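Local coordinates for protein prolyl-ACP dehydrogenase (Oscillatoria sp., PDB 4IRN) that oxidises a prolyl group carried on an acyl carrier protein during anatoxin-a biosynthesis, using FAD in an acyl-CoA dehydrogenase fold, at residues A[70-75]-A[118-123]; A[285-290]-A[358-363]; A[369-374]-A[384-389]. One frame throughout, in Å; residues are numbered along the deposited sequence.

Contact 1: A[70-75]-A[118-123]; sequences EIFNRD and NGLIFA
The phenyl ring of F72 meets the helix that starts at N118 through one corner: its CE1 lies 4.2 Å from CD1 of L120 and 4.4 Å from CB of A123. Both methyl groups come at the ring obliquely, one turn of helix apart. With CG anti to the backbone N (chi1 164°), the F72 side chain is carried closer to the helix than its CB. CG of L120 is likewise anti to its N (chi1 175°), and this brings CD1 to 3.5 Å from the carbonyl O of N73. A123, small and directed at the loop, lets the ring approach the helix. The amide of N73 does not join this packing: its OD1 accepts a hydrogen bond from the N of A76. W77 of helix 74-83 touches both L120 and A123, while I199 lies against F72. F122, just before A123, touches the FAD and stacks on Y399. This is packing inside the all-helical N-terminal domain of the acyl-CoA dehydrogenase fold. No hydrogen bond joins the segments: the contact is van der Waals packing, mostly apolar, with one methyl against a carbonyl O, while OD1 of N73 caps the helix that begins just after it.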
loop_
_atom_site.group_PDB
_atom_site.type_symbol
_atom_site.label_atom_id
_atom_site.label_comp_id
_atom_site.label_asym_id
_atom_site.label_seq_id
_atom_site.Cartn_x
_atom_site.Cartn_y
_atom_site.Cartn_z
ATOM N N GLU A 70 -25.534 19.482 -13.582
ATOM C CA GLU A 70 -25.230 18.545 -14.671
ATOM C C GLU A 70 -25.353 19.223 -16.040
ATOM O O GLU A 70 -26.121 18.770 -16.889
ATOM C CB GLU A 70 -26.088 17.267 -14.591
ATOM C CG GLU A 70 -25.953 16.496 -13.290
ATOM C CD GLU A 70 -26.466 15.077 -13.390
ATOM O OE1 GLU A 70 -27.673 14.862 -13.143
ATOM O OE2 GLU A 70 -25.656 14.177 -13.704
ATOM N N ILE A 71 -24.590 20.312 -16.253
ATOM C CA ILE A 71 -24.632 21.092 -17.498
ATOM C C ILE A 71 -23.436 20.830 -18.400
ATOM O O ILE A 71 -22.302 21.118 -18.027
ATOM C CB ILE A 71 -24.865 22.614 -17.234
ATOM C CG1 ILE A 71 -26.166 22.868 -16.429
ATOM C CG2 ILE A 71 -24.838 23.426 -18.540
ATOM C CD1 ILE A 71 -26.214 24.221 -15.686
ATOM N N PHE A 72 -23.702 20.308 -19.603
ATOM C CA PHE A 72 -22.676 20.082 -20.618
ATOM C C PHE A 72 -22.397 21.441 -21.291
ATOM O O PHE A 72 -23.344 22.124 -21.703
ATOM C CB PHE A 72 -23.135 19.015 -21.644
ATOM C CG PHE A 72 -22.319 18.999 -22.912
ATOM C CD1 PHE A 72 -21.054 18.418 -22.940
ATOM C CD2 PHE A 72 -22.792 19.604 -24.068
ATOM C CE1 PHE A 72 -20.284 18.437 -24.106
ATOM C CE2 PHE A 72 -22.019 19.630 -25.231
ATOM C CZ PHE A 72 -20.771 19.045 -25.244
ATOM N N ASN A 73 -21.112 21.824 -21.392
ATOM C CA ASN A 73 -20.706 23.101 -21.981
ATOM C C ASN A 73 -20.533 23.002 -23.499
ATOM O O ASN A 73 -19.439 22.708 -23.995
ATOM C CB ASN A 73 -19.441 23.642 -21.302
ATOM C CG ASN A 73 -19.202 25.132 -21.461
ATOM O OD1 ASN A 73 -19.738 25.802 -22.353
ATOM N ND2 ASN A 73 -18.344 25.684 -20.617
ATOM N N ARG A 74 -21.625 23.256 -24.237
ATOM C CA ARG A 74 -21.608 23.220 -25.696
ATOM C C ARG A 74 -20.772 24.348 -26.281
ATOM O O ARG A 74 -20.110 24.145 -27.301
ATOM C CB ARG A 74 -23.018 23.253 -26.263
ATOM C CG ARG A 74 -23.110 22.566 -27.623
ATOM C CD ARG A 74 -24.518 22.644 -28.157
ATOM N NE ARG A 74 -24.951 21.399 -28.796
ATOM C CZ ARG A 74 -25.737 20.486 -28.223
ATOM N NH1 ARG A 74 -26.149 20.647 -26.968
ATOM N NH2 ARG A 74 -26.086 19.392 -28.886
ATOM N N ASP A 75 -20.793 25.526 -25.623
ATOM C CA ASP A 75 -20.024 26.704 -26.025
ATOM C C ASP A 75 -18.520 26.405 -26.037
ATOM O O ASP A 75 -17.833 26.757 -26.995
ATOM C CB ASP A 75 -20.337 27.905 -25.115
ATOM C CG ASP A 75 -21.470 28.810 -25.587
ATOM O OD1 ASP A 75 -22.366 28.320 -26.333
ATOM O OD2 ASP A 75 -21.477 29.993 -25.198
ATOM N N ASN A 118 -13.323 18.618 -16.350
ATOM C CA ASN A 118 -12.897 17.252 -16.632
ATOM C C ASN A 118 -13.921 16.466 -17.457
ATOM O O ASN A 118 -13.529 15.614 -18.256
ATOM C CB ASN A 118 -12.511 16.516 -15.338
ATOM C CG ASN A 118 -11.392 17.186 -14.581
ATOM O OD1 ASN A 118 -10.286 17.360 -15.089
ATOM N ND2 ASN A 118 -11.661 17.604 -13.357
ATOM N N GLY A 119 -15.205 16.769 -17.270
ATOM C CA GLY A 119 -16.293 16.137 -18.011
ATOM C C GLY A 119 -16.251 16.450 -19.495
ATOM O O GLY A 119 -16.473 15.554 -20.320
ATOM N N LEU A 120 -15.930 17.731 -19.843
ATOM C CA LEU A 120 -15.811 18.192 -21.231
ATOM C C LEU A 120 -14.631 17.486 -21.879
ATOM O O LEU A 120 -14.773 16.950 -22.981
ATOM C CB LEU A 120 -15.640 19.727 -21.304
ATOM C CG LEU A 120 -15.383 20.350 -22.694
ATOM C CD1 LEU A 120 -16.680 20.577 -23.477
ATOM C CD2 LEU A 120 -14.627 21.641 -22.564
ATOM N N ILE A 121 -13.487 17.450 -21.163
ATOM C CA ILE A 121 -12.256 16.785 -21.584
ATOM C C ILE A 121 -12.537 15.298 -21.915
ATOM O O ILE A 121 -12.115 14.821 -22.973
ATOM C CB ILE A 121 -11.136 16.974 -20.521
ATOM C CG1 ILE A 121 -10.697 18.462 -20.417
ATOM C CG2 ILE A 121 -9.951 16.071 -20.827
ATOM C CD1 ILE A 121 -9.969 18.858 -19.100
ATOM N N PHE A 122 -13.284 14.592 -21.030
ATOM C CA PHE A 122 -13.651 13.188 -21.224
ATOM C C PHE A 122 -14.549 13.019 -22.457
ATOM O O PHE A 122 -14.295 12.124 -23.269
ATOM C CB PHE A 122 -14.277 12.586 -19.948
ATOM C CG PHE A 122 -15.004 11.269 -20.125
ATOM C CD1 PHE A 122 -14.336 10.138 -20.587
ATOM C CD2 PHE A 122 -16.353 11.152 -19.804
ATOM C CE1 PHE A 122 -15.018 8.933 -20.763
ATOM C CE2 PHE A 122 -17.025 9.938 -19.956
ATOM C CZ PHE A 122 -16.355 8.838 -20.430
ATOM N N ALA A 123 -15.567 13.898 -22.610
ATOM C CA ALA A 123 -16.526 13.897 -23.727
ATOM C C ALA A 123 -15.828 14.075 -25.089
ATOM O O ALA A 123 -16.179 13.390 -26.055
ATOM C CB ALA A 123 -17.560 14.988 -23.522
#

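Contact 2: A[285-290]-A[358-363]; sequences AAAVGT and LYISEA
V288 and I360 meet with their branched side chains crossed at about a right angle. CG2 of V288 meets the tips of both branches of I360, standing 4.1 Å from CG2 and 4.1 Å from CD1 of I360. The torsions explain this grip. In V288, CG1 is anti to the backbone N (chi1 -176°), which leaves CG2 on the opposite side from the carbonyl carbon and within reach of the other helix. In I360, chi1 of -54° sets CG1 opposite the carbonyl carbon, while CG2 lies anti to the N; chi2 of 169° sets CD1 anti to CA and next to CG2, so both methyls of I360 face the same valine methyl. CG2 of I360 has a second neighbour, CB of A287, at 4.4 Å.

The two backbones belong to helix 285-304 and helix 350-375, members of the C-terminal helical bundle of the acyl-CoA dehydrogenase fold, and they come closest where the CA atoms of V288 and I360 are 7.4 Å apart. A287 points its methyl toward the partner and takes up little room, which suits so close an approach; the beta-branched V288 and I360 present compact, rigid surfaces that fill it. A286 touches I121 of helix 118-138. Helix 316-344 adds K333 against V288 and A332 against I360, and L284 also packs on I360. L358, two residues before I360, packs instead on helix 403-414 and on L327 of the second subunit.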
loop_
_atom_site.group_PDB
_atom_site.type_symbol
_atom_site.label_atom_id
_atom_site.label_comp_id
_atom_site.label_asym_id
_atom_site.label_seq_id
_atom_site.Cartn_x
_atom_site.Cartn_y
_atom_site.Cartn_z
ATOM N N ALA A 285 -4.553 11.488 -21.089
ATOM C CA ALA A 285 -3.442 12.384 -21.409
ATOM C C ALA A 285 -3.636 13.719 -20.686
ATOM O O ALA A 285 -2.683 14.248 -20.107
ATOM C CB ALA A 285 -3.363 12.605 -22.911
ATOM N N ALA A 286 -4.884 14.229 -20.679
ATOM C CA ALA A 286 -5.252 15.482 -20.024
ATOM C C ALA A 286 -5.264 15.363 -18.503
ATOM O O ALA A 286 -4.999 16.354 -17.825
ATOM C CB ALA A 286 -6.589 15.951 -20.526
ATOM N N ALA A 287 -5.547 14.148 -17.971
ATOM C CA ALA A 287 -5.558 13.832 -16.536
ATOM C C ALA A 287 -4.173 14.069 -15.924
ATOM O O ALA A 287 -4.089 14.509 -14.776
ATOM C CB ALA A 287 -5.990 12.393 -16.314
ATOM N N VAL A 288 -3.098 13.838 -16.721
ATOM C CA VAL A 288 -1.695 14.072 -16.352
ATOM C C VAL A 288 -1.505 15.584 -16.113
ATOM O O VAL A 288 -0.807 15.971 -15.168
ATOM C CB VAL A 288 -0.699 13.489 -17.405
ATOM C CG1 VAL A 288 0.752 13.648 -16.955
ATOM C CG2 VAL A 288 -0.999 12.015 -17.691
ATOM N N GLY A 289 -2.168 16.404 -16.940
ATOM C CA GLY A 289 -2.159 17.863 -16.844
ATOM C C GLY A 289 -2.853 18.355 -15.592
ATOM O O GLY A 289 -2.349 19.260 -14.919
ATOM N N THR A 290 -4.001 17.722 -15.255
ATOM C CA THR A 290 -4.804 17.984 -14.054
ATOM C C THR A 290 -3.963 17.665 -12.807
ATOM O O THR A 290 -3.983 18.431 -11.841
ATOM C CB THR A 290 -6.097 17.153 -14.102
ATOM O OG1 THR A 290 -6.786 17.419 -15.328
ATOM C CG2 THR A 290 -7.015 17.400 -12.910
ATOM N N LEU A 358 -4.202 1.800 -16.581
ATOM C CA LEU A 358 -4.194 1.214 -15.241
ATOM C C LEU A 358 -3.411 2.099 -14.263
ATOM O O LEU A 358 -3.921 2.404 -13.181
ATOM C CB LEU A 358 -3.661 -0.242 -15.262
ATOM C CG LEU A 358 -3.318 -0.937 -13.925
ATOM C CD1 LEU A 358 -4.560 -1.276 -13.127
ATOM C CD2 LEU A 358 -2.556 -2.206 -14.169
ATOM N N TYR A 359 -2.196 2.540 -14.655
ATOM C CA TYR A 359 -1.368 3.391 -13.811
ATOM C C TYR A 359 -1.966 4.787 -13.583
ATOM O O TYR A 359 -2.132 5.172 -12.433
ATOM C CB TYR A 359 0.090 3.493 -14.310
ATOM C CG TYR A 359 0.965 4.217 -13.315
ATOM C CD1 TYR A 359 1.544 3.536 -12.247
ATOM C CD2 TYR A 359 1.101 5.601 -13.357
ATOM C CE1 TYR A 359 2.254 4.210 -11.259
ATOM C CE2 TYR A 359 1.789 6.291 -12.360
ATOM C CZ TYR A 359 2.377 5.588 -11.319
ATOM O OH TYR A 359 3.119 6.238 -10.362
ATOM N N ILE A 360 -2.223 5.542 -14.651
ATOM C CA ILE A 360 -2.730 6.914 -14.608
ATOM C C ILE A 360 -4.058 7.075 -13.867
ATOM O O ILE A 360 -4.192 8.025 -13.107
ATOM C CB ILE A 360 -2.680 7.618 -16.001
ATOM C CG1 ILE A 360 -1.245 7.549 -16.584
ATOM C CG2 ILE A 360 -3.195 9.073 -15.906
ATOM C CD1 ILE A 360 -1.071 7.941 -18.017
ATOM N N SER A 361 -5.024 6.143 -14.074
ATOM C CA SER A 361 -6.333 6.214 -13.441
ATOM C C SER A 361 -6.228 6.120 -11.940
ATOM O O SER A 361 -6.900 6.880 -11.232
ATOM C CB SER A 361 -7.249 5.120 -13.977
ATOM O OG SER A 361 -6.718 3.834 -13.723
ATOM N N GLU A 362 -5.368 5.215 -11.451
ATOM C CA GLU A 362 -5.144 5.011 -10.022
ATOM C C GLU A 362 -4.287 6.108 -9.413
ATOM O O GLU A 362 -4.520 6.498 -8.273
ATOM C CB GLU A 362 -4.536 3.644 -9.743
ATOM C CG GLU A 362 -5.518 2.501 -9.920
ATOM C CD GLU A 362 -4.919 1.104 -9.881
ATOM O OE1 GLU A 362 -3.691 0.944 -9.670
ATOM O OE2 GLU A 362 -5.714 0.151 -10.018
ATOM N N ALA A 363 -3.285 6.585 -10.168
ATOM C CA ALA A 363 -2.397 7.668 -9.781
ATOM C C ALA A 363 -3.209 8.960 -9.586
ATOM O O ALA A 363 -3.000 9.680 -8.601
ATOM C CB ALA A 363 -1.344 7.869 -10.857
#

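Contact 3: A[369-374]-A[384-389]; sequences LEAIEI and TELERE. With FAD (flavin-adenine dinucleotide), chain J.
I372 runs out from its helix and past L386, the two side chains sliding by each other in opposite directions. From CB, chi1 of -65° places CG1 opposite the carbonyl carbon and turns the longer branch to the partner segment. CG1 then lies 4.0 Å from CB of L386 and beside that residue's carbonyl O. At the tip, CD1 sits 3.7 Å from the same O of L386 and 4.1 Å from CA of E387, so within the two segments the tip of I372 rests on backbone atoms of the first turn of helix 386-395.

L386 in turn packs on A371, the residue before I372. Its CD2 is 4.3 Å from CB of A371, and its CD1 is 4.0 Å from the carbonyl O of A371. A small alanine suits this position because the leucine must lie down close to the backbone. E385, with positive phi, is the N-cap residue, and its OE2 forms a long salt bridge, 3.6 Å, in the plane and at the edge of the R388 guanidinium, through NH2. The carboxylate of E387 leads away to a salt bridge with R391.

The helix end also borders an FAD: O of I374 lies 3.3 Å from C4B of the adenosine ribose. The contact joins helix 350-375 to helix 386-395 across the loop between them, within the C-terminal domain. Helix 285-304 covers it through S298 on A371 and L294 on L386, helix 63-69 packs on R388, helix 316-344 lies against I374, and F398 of the third subunit touches I372.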
loop_
_atom_site.group_PDB
_atom_site.type_symbol
_atom_site.label_atom_id
_atom_site.label_comp_id
_atom_site.label_asym_id
_atom_site.label_seq_id
_atom_site.Cartn_x
_atom_site.Cartn_y
_atom_site.Cartn_z
ATOM N N LEU A 369 -7.014 12.523 -3.715
ATOM C CA LEU A 369 -7.273 12.188 -2.318
ATOM C C LEU A 369 -6.268 12.910 -1.401
ATOM O O LEU A 369 -6.667 13.490 -0.394
ATOM C CB LEU A 369 -7.203 10.655 -2.141
ATOM C CG LEU A 369 -7.475 10.079 -0.747
ATOM C CD1 LEU A 369 -8.933 10.231 -0.363
ATOM C CD2 LEU A 369 -7.073 8.603 -0.674
ATOM N N GLU A 370 -4.982 12.910 -1.791
ATOM C CA GLU A 370 -3.879 13.545 -1.071
ATOM C C GLU A 370 -3.966 15.076 -1.091
ATOM O O GLU A 370 -3.647 15.706 -0.083
ATOM C CB GLU A 370 -2.533 13.071 -1.619
ATOM C CG GLU A 370 -2.194 11.646 -1.219
ATOM C CD GLU A 370 -0.907 11.067 -1.775
ATOM O OE1 GLU A 370 -0.274 11.714 -2.639
ATOM O OE2 GLU A 370 -0.542 9.944 -1.359
ATOM N N ALA A 371 -4.414 15.673 -2.218
ATOM C CA ALA A 371 -4.598 17.117 -2.347
ATOM C C ALA A 371 -5.654 17.594 -1.341
ATOM O O ALA A 371 -5.462 18.632 -0.708
ATOM C CB ALA A 371 -5.026 17.461 -3.760
ATOM N N ILE A 372 -6.741 16.805 -1.161
ATOM C CA ILE A 372 -7.809 17.079 -0.202
ATOM C C ILE A 372 -7.232 16.969 1.231
ATOM O O ILE A 372 -7.550 17.803 2.088
ATOM C CB ILE A 372 -9.037 16.146 -0.444
ATOM C CG1 ILE A 372 -9.696 16.434 -1.818
ATOM C CG2 ILE A 372 -10.076 16.253 0.708
ATOM C CD1 ILE A 372 -10.546 15.325 -2.367
ATOM N N GLU A 373 -6.361 15.959 1.469
ATOM C CA GLU A 373 -5.717 15.723 2.766
ATOM C C GLU A 373 -4.829 16.889 3.186
ATOM O O GLU A 373 -4.958 17.351 4.314
ATOM C CB GLU A 373 -4.928 14.412 2.766
ATOM C CG GLU A 373 -5.799 13.166 2.828
ATOM C CD GLU A 373 -5.118 11.879 2.398
ATOM O OE1 GLU A 373 -3.881 11.880 2.193
ATOM O OE2 GLU A 373 -5.830 10.860 2.252
ATOM N N ILE A 374 -3.963 17.383 2.271
ATOM C CA ILE A 374 -3.055 18.527 2.487
ATOM C C ILE A 374 -3.839 19.785 2.929
ATOM O O ILE A 374 -3.398 20.485 3.839
ATOM C CB ILE A 374 -2.163 18.772 1.218
ATOM C CG1 ILE A 374 -1.152 17.626 1.012
ATOM C CG2 ILE A 374 -1.445 20.129 1.244
ATOM C CD1 ILE A 374 -0.724 17.401 -0.417
ATOM N N THR A 384 -14.076 24.936 -2.673
ATOM C CA THR A 384 -12.625 24.727 -2.808
ATOM C C THR A 384 -12.286 24.032 -4.156
ATOM O O THR A 384 -11.205 24.236 -4.695
ATOM C CB THR A 384 -12.080 24.019 -1.547
ATOM O OG1 THR A 384 -12.469 24.760 -0.395
ATOM C CG2 THR A 384 -10.562 23.895 -1.536
ATOM N N GLU A 385 -13.239 23.228 -4.680
ATOM C CA GLU A 385 -13.233 22.510 -5.965
ATOM C C GLU A 385 -12.333 21.277 -6.058
ATOM O O GLU A 385 -12.351 20.599 -7.091
ATOM C CB GLU A 385 -13.027 23.445 -7.177
ATOM C CG GLU A 385 -14.029 24.595 -7.283
ATOM C CD GLU A 385 -13.510 25.818 -8.007
ATOM O OE1 GLU A 385 -12.514 26.410 -7.527
ATOM O OE2 GLU A 385 -14.146 26.234 -9.000
ATOM N N LEU A 386 -11.570 20.961 -4.986
ATOM C CA LEU A 386 -10.685 19.784 -4.964
ATOM C C LEU A 386 -11.492 18.497 -4.877
ATOM O O LEU A 386 -11.054 17.451 -5.364
ATOM C CB LEU A 386 -9.671 19.866 -3.808
ATOM C CG LEU A 386 -8.627 20.973 -3.880
ATOM C CD1 LEU A 386 -7.932 21.120 -2.577
ATOM C CD2 LEU A 386 -7.618 20.728 -4.986
ATOM N N GLU A 387 -12.683 18.588 -4.233
ATOM C CA GLU A 387 -13.601 17.474 -4.037
ATOM C C GLU A 387 -14.137 16.959 -5.387
ATOM O O GLU A 387 -14.157 15.748 -5.614
ATOM C CB GLU A 387 -14.720 17.847 -3.032
ATOM C CG GLU A 387 -15.707 18.928 -3.467
ATOM C CD GLU A 387 -17.060 18.421 -3.936
ATOM O OE1 GLU A 387 -17.380 17.242 -3.661
ATOM O OE2 GLU A 387 -17.804 19.198 -4.576
ATOM N N ARG A 388 -14.510 17.886 -6.305
ATOM C CA ARG A 388 -15.005 17.578 -7.648
ATOM C C ARG A 388 -13.917 16.820 -8.433
ATOM O O ARG A 388 -14.231 15.834 -9.107
ATOM C CB ARG A 388 -15.405 18.862 -8.380
ATOM C CG ARG A 388 -15.867 18.643 -9.823
ATOM C CD ARG A 388 -16.314 19.914 -10.523
ATOM N NE ARG A 388 -15.227 20.884 -10.701
ATOM C CZ ARG A 388 -15.170 22.064 -10.094
ATOM N NH1 ARG A 388 -16.137 22.440 -9.269
ATOM N NH2 ARG A 388 -14.153 22.882 -10.318
ATOM N N GLU A 389 -12.641 17.269 -8.314
ATOM C CA GLU A 389 -11.487 16.650 -8.961
ATOM C C GLU A 389 -11.431 15.152 -8.655
ATOM O O GLU A 389 -11.282 14.361 -9.590
ATOM C CB GLU A 389 -10.170 17.348 -8.552
ATOM C CG GLU A 389 -10.060 18.815 -8.954
ATOM C CD GLU A 389 -10.042 19.141 -10.440
ATOM O OE1 GLU A 389 -9.726 18.242 -11.253
ATOM O OE2 GLU A 389 -10.350 20.303 -10.794
HETATM P PA FAD J . -4.950 22.240 9.408
HETATM O O1A FAD J . -4.481 22.606 10.767
HETATM O O2A FAD J . -5.271 23.370 8.417
HETATM O O5B FAD J . -3.960 21.192 8.730
HETATM C C5B FAD J . -3.410 21.417 7.416
HETATM C C4B FAD J . -2.769 20.102 7.067
HETATM O O4B FAD J . -1.466 20.027 7.667
HETATM C C3B FAD J . -3.572 18.895 7.544
HETATM O O3B FAD J . -3.940 18.086 6.437
HETATM C C2B FAD J . -2.674 18.158 8.547
HETATM O O2B FAD J . -2.537 16.814 8.120
HETATM C C1B FAD J . -1.309 18.838 8.418
HETATM N N9A FAD J . -0.693 19.181 9.695
HETATM C C8A FAD J . -0.972 20.265 10.491
HETATM N N7A FAD J . -0.314 20.289 11.626
HETATM C C5A FAD J . 0.466 19.137 11.576
HETATM C C6A FAD J . 1.400 18.580 12.480
HETATM N N6A FAD J . 1.676 19.087 13.681
HETATM N N1A FAD J . 2.016 17.435 12.110
HETATM C C2A FAD J . 1.706 16.892 10.933
HETATM N N3A FAD J . 0.841 17.321 10.014
HETATM C C4A FAD J . 0.246 18.454 10.389
HETATM N N1 FAD J . -14.415 21.695 14.779
HETATM C C2 FAD J . -15.094 22.123 15.915
HETATM O O2 FAD J . -14.523 22.730 16.818
HETATM N N3 FAD J . -16.444 21.882 16.049
HETATM C C4 FAD J . -17.228 21.222 15.135
HETATM O O4 FAD J . -18.427 21.061 15.358
HETATM C C4X FAD J . -16.517 20.772 13.928
HETATM N N5 FAD J . -17.209 20.161 12.990
HETATM C C5X FAD J . -16.536 19.777 11.831
HETATM C C6 FAD J . -17.256 19.114 10.836
HETATM C C7 FAD J . -16.652 18.695 9.657
HETATM C C7M FAD J . -17.464 17.937 8.634
HETATM C C8 FAD J . -15.279 18.958 9.454
HETATM C C8M FAD J . -14.574 18.537 8.189
HETATM C C9 FAD J . -14.559 19.620 10.443
HETATM C C9A FAD J . -15.158 20.034 11.635
HETATM N N10 FAD J . -14.452 20.706 12.670
HETATM C C10 FAD J . -15.096 21.066 13.826
HETATM C "C1'" FAD J . -13.038 21.071 12.445
HETATM C "C2'" FAD J . -12.181 19.823 12.294
HETATM O "O2'" FAD J . -11.876 19.264 13.570
HETATM C "C3'" FAD J . -10.919 20.121 11.483
HETATM O "O3'" FAD J . -10.949 19.457 10.220
HETATM C "C4'" FAD J . -9.604 19.834 12.206
HETATM O "O4'" FAD J . -9.571 20.726 13.320
HETATM C "C5'" FAD J . -8.409 20.068 11.304
HETATM O "O5'" FAD J . -8.717 21.322 10.658
HETATM P P FAD J . -7.791 21.909 9.553
HETATM O O1P FAD J . -7.872 21.180 8.272
HETATM O O2P FAD J . -8.135 23.370 9.769
HETATM O O3P FAD J . -6.275 21.619 9.965
#

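Contacts 2 and 3 share helix 350-375, their centres 15 Å apart, while the centre of contact 1 lies 18 Å from that of contact 2 and 20 Å from that of contact 3. Helix 118-138 joins contact 1 to contacts 2 and 3: CG2 of I121 packs 3.4 Å from CB of A286, and ND2 of N118 probably hydrogen-bonds to OE1 of E389 at 2.9 Å. N-terminal and C-terminal helical parts are thereby knitted together. Contacts 1 and 3 border different FAD molecules. F122 belongs to one pocket, whereas E373 and I374 line the adenosine ribose of an FAD that is also bound by residues of the third subunit. Contact 2 stands back, the side chain of A287 about 13 Å from a bound FAD.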